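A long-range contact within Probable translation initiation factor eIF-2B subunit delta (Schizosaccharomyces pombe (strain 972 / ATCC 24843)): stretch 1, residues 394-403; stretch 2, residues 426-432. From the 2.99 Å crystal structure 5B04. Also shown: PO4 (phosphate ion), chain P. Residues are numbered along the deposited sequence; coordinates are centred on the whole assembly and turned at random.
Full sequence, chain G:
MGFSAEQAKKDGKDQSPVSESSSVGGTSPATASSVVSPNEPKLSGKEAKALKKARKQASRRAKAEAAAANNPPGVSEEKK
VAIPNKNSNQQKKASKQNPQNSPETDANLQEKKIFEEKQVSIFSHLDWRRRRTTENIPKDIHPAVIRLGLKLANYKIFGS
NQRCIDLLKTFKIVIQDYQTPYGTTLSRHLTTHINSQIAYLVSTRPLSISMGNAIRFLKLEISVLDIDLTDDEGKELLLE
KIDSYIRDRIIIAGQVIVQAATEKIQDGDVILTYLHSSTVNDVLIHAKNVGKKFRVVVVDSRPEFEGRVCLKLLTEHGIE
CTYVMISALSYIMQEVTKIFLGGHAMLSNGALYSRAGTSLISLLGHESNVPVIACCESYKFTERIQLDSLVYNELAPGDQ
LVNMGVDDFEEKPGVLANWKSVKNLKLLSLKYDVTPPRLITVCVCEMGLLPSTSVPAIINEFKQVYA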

# COMPACT_ATOMS: atom_id res chain seq x y z
N GLU G 394 14.64 4.44 -17.13
CA GLU G 394 15.14 4.31 -18.49
C GLU G 394 14.66 3.01 -19.13
O GLU G 394 14.93 1.92 -18.62
CB GLU G 394 16.67 4.37 -18.51
CG GLU G 394 17.28 4.41 -19.90
CD GLU G 394 18.79 4.44 -19.87
OE1 GLU G 394 19.36 4.99 -18.91
OE2 GLU G 394 19.42 3.93 -20.82
N LEU G 395 13.95 3.13 -20.25
CA LEU G 395 13.42 1.97 -20.95
C LEU G 395 14.50 1.21 -21.69
O LEU G 395 15.30 1.79 -22.42
CB LEU G 395 12.32 2.39 -21.93
CG LEU G 395 10.98 2.79 -21.31
CD1 LEU G 395 9.94 3.04 -22.39
CD2 LEU G 395 10.52 1.72 -20.35
N ALA G 396 14.51 -0.11 -21.50
CA ALA G 396 15.37 -1.00 -22.27
C ALA G 396 14.53 -1.66 -23.36
O ALA G 396 13.33 -1.89 -23.16
CB ALA G 396 16.01 -2.04 -21.37
N PRO G 397 15.14 -1.95 -24.52
CA PRO G 397 14.46 -2.60 -25.64
C PRO G 397 13.66 -3.83 -25.22
O PRO G 397 14.20 -4.72 -24.57
CB PRO G 397 15.61 -2.98 -26.57
CG PRO G 397 16.64 -1.95 -26.32
CD PRO G 397 16.54 -1.62 -24.85
N GLY G 398 12.38 -3.86 -25.60
CA GLY G 398 11.50 -4.96 -25.22
C GLY G 398 11.90 -6.27 -25.86
O GLY G 398 11.55 -7.34 -25.36
N ASP G 399 12.62 -6.19 -26.97
CA ASP G 399 13.05 -7.38 -27.70
C ASP G 399 14.09 -8.18 -26.92
O ASP G 399 14.31 -9.36 -27.19
CB ASP G 399 13.60 -6.99 -29.08
CG ASP G 399 12.59 -6.23 -29.91
OD1 ASP G 399 11.37 -6.47 -29.74
OD2 ASP G 399 13.01 -5.39 -30.73
N GLN G 400 14.74 -7.52 -25.96
CA GLN G 400 15.72 -8.18 -25.10
C GLN G 400 15.07 -9.29 -24.27
O GLN G 400 15.72 -10.26 -23.89
CB GLN G 400 16.39 -7.16 -24.18
CG GLN G 400 17.68 -6.58 -24.72
CD GLN G 400 18.81 -7.60 -24.74
OE1 GLN G 400 19.46 -7.83 -23.72
NE2 GLN G 400 19.05 -8.20 -25.89
N LEU G 401 13.78 -9.13 -24.00
CA LEU G 401 13.04 -10.07 -23.16
C LEU G 401 12.54 -11.28 -23.95
O LEU G 401 12.13 -12.28 -23.37
CB LEU G 401 11.86 -9.35 -22.50
CG LEU G 401 11.75 -9.43 -20.98
CD1 LEU G 401 13.10 -9.15 -20.33
CD2 LEU G 401 10.71 -8.45 -20.48
N VAL G 402 12.62 -11.23 -25.26
CA VAL G 402 12.29 -12.39 -26.09
C VAL G 402 13.21 -13.58 -25.92
O VAL G 402 12.77 -14.70 -25.98
CB VAL G 402 12.25 -12.00 -27.56
CG1 VAL G 402 11.93 -13.20 -28.43
CG2 VAL G 402 11.21 -10.94 -27.77
N ASN G 403 14.50 -13.35 -25.77
CA ASN G 403 15.42 -14.45 -25.82
C ASN G 403 15.06 -15.40 -24.73
O ASN G 403 14.92 -15.02 -23.60
CB ASN G 403 16.84 -13.91 -25.63
CG ASN G 403 17.83 -14.97 -25.15
OD1 ASN G 403 18.73 -15.35 -25.88
ND2 ASN G 403 17.66 -15.42 -23.93
N LYS G 426 2.54 -6.61 -24.42
CA LYS G 426 3.62 -5.64 -24.36
C LYS G 426 4.76 -6.16 -23.50
O LYS G 426 4.55 -6.60 -22.37
CB LYS G 426 3.10 -4.31 -23.81
CG LYS G 426 4.16 -3.22 -23.66
CD LYS G 426 3.63 -2.05 -22.85
CE LYS G 426 4.32 -0.75 -23.22
NZ LYS G 426 3.37 0.40 -23.19
N LEU G 427 5.98 -6.13 -24.04
CA LEU G 427 7.16 -6.53 -23.28
C LEU G 427 7.82 -5.30 -22.68
O LEU G 427 7.78 -4.22 -23.27
CB LEU G 427 8.14 -7.30 -24.17
CG LEU G 427 7.97 -8.82 -24.23
CD1 LEU G 427 6.58 -9.22 -24.68
CD2 LEU G 427 9.03 -9.43 -25.14
N LEU G 428 8.42 -5.46 -21.51
CA LEU G 428 8.96 -4.31 -20.80
C LEU G 428 10.08 -4.66 -19.83
O LEU G 428 9.97 -5.58 -19.02
CB LEU G 428 7.85 -3.60 -20.03
CG LEU G 428 8.32 -2.33 -19.33
CD1 LEU G 428 8.44 -1.19 -20.33
CD2 LEU G 428 7.39 -1.97 -18.20
N SER G 429 11.17 -3.89 -19.90
CA SER G 429 12.26 -4.02 -18.95
C SER G 429 12.80 -2.65 -18.56
O SER G 429 13.40 -1.95 -19.37
CB SER G 429 13.39 -4.88 -19.54
OG SER G 429 14.41 -5.10 -18.59
N LEU G 430 12.56 -2.26 -17.31
CA LEU G 430 13.12 -1.03 -16.77
C LEU G 430 14.58 -1.27 -16.41
O LEU G 430 14.96 -2.38 -16.02
CB LEU G 430 12.34 -0.56 -15.55
CG LEU G 430 10.84 -0.31 -15.72
CD1 LEU G 430 10.24 0.23 -14.43
CD2 LEU G 430 10.58 0.63 -16.88
N LYS G 431 15.40 -0.24 -16.53
CA LYS G 431 16.82 -0.37 -16.22
C LYS G 431 17.11 -0.05 -14.76
O LYS G 431 18.05 -0.59 -14.18
CB LYS G 431 17.66 0.54 -17.12
CG LYS G 431 17.77 0.07 -18.56
CD LYS G 431 19.15 0.35 -19.12
CE LYS G 431 19.31 -0.23 -20.52
NZ LYS G 431 20.70 -0.09 -21.03
N TYR G 432 16.30 0.81 -14.16
CA TYR G 432 16.62 1.33 -12.84
C TYR G 432 15.54 1.09 -11.79
O TYR G 432 14.49 0.51 -12.07
CB TYR G 432 16.93 2.82 -12.94
CG TYR G 432 18.14 3.09 -13.80
CD1 TYR G 432 19.42 2.82 -13.34
CD2 TYR G 432 18.00 3.60 -15.08
CE1 TYR G 432 20.53 3.05 -14.12
CE2 TYR G 432 19.11 3.84 -15.88
CZ TYR G 432 20.37 3.56 -15.39
OH TYR G 432 21.47 3.80 -16.18
P PO4 P . 24.53 2.44 -14.03
O1 PO4 P . 23.81 2.03 -12.77
O2 PO4 P . 23.90 3.69 -14.59
O3 PO4 P . 25.98 2.71 -13.71
O4 PO4 P . 24.44 1.33 -15.06

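The two stretches run antiparallel and bury 647 Å² between them, counting both sides. Stretch 2 enters as a strand, and its first residue, Lys426, takes no part in the contact. Leu427 begins it: its side chain points toward stretch 1, where the backbone turns away from the strand through a short 3-10 segment. CD2 of Leu427 lies 3.7 Å from CG2 of Val402 and 3.9 Å from CB of Leu401, and it also packs 3.3 Å from the carbonyl O of Gly398. The CA atoms of Gly398 and Leu427 are 5.0 Å apart. Glycine suits this position, because a CB built on Gly398 would point at stretch 2 and fall only 3.3 Å from O of Leu427. The turn carries a bond from Leu401 N to Gly398 O (3.2 Å), and the CA-to-CB bond of Leu401 points toward stretch 2.

At Leu428 the CA-to-CB bond points away from stretch 1, yet the end of the side chain comes back, and its CD1 meets CD2 of Leu395 at 3.6 Å. CD2 of Leu401 sits 3.3 Å from O of Leu428.

Ser429 supplies the first backbone link between the stretches: N of Ala396 donates to O of Ser429 at 3.0 Å, with an N-H...O angle of 153°. Their CB atoms are 4.3 Å apart; both side chains are short, so neither reaches far past the other. Leu430 pairs with Leu395 on one face of the sheet, their CA atoms 5.2 Å apart. Both leucines have chi1 m and chi2 t, and CD2 of Leu395 reaches CD2 of Leu430 at 3.6 Å, so that one methyl group touches both Leu428 and Leu430. Leu427, Leu428 and Leu430 are all buried, and leucine suits these places because its apolar side chain has no polar group to satisfy.

Lys431 makes the other backbone bond, its N donating to O of Glu394 at 3.0 Å (142°). Its long aliphatic chain lies over stretch 1, with CE 3.9 Å from CB of Ala396 and CD 4.0 Å from OE2 of Glu394. The charged ends attract without forming a salt bridge, since NZ of Lys431 stays 4.2 Å from OE2 of Glu394; that oxygen is hydrogen-bonded elsewhere in the structure.

Tyr432 ends the contact. The extended side chain of Glu394 (chi1 and chi2 both t) brings OE1 to 3.3 Å from CE2 of Tyr432, at the ring edge, where the polarised C-H groups favour an acidic oxygen. OH of Tyr432 donates a hydrogen bond to O2 of the phosphate ion at 2.9 Å.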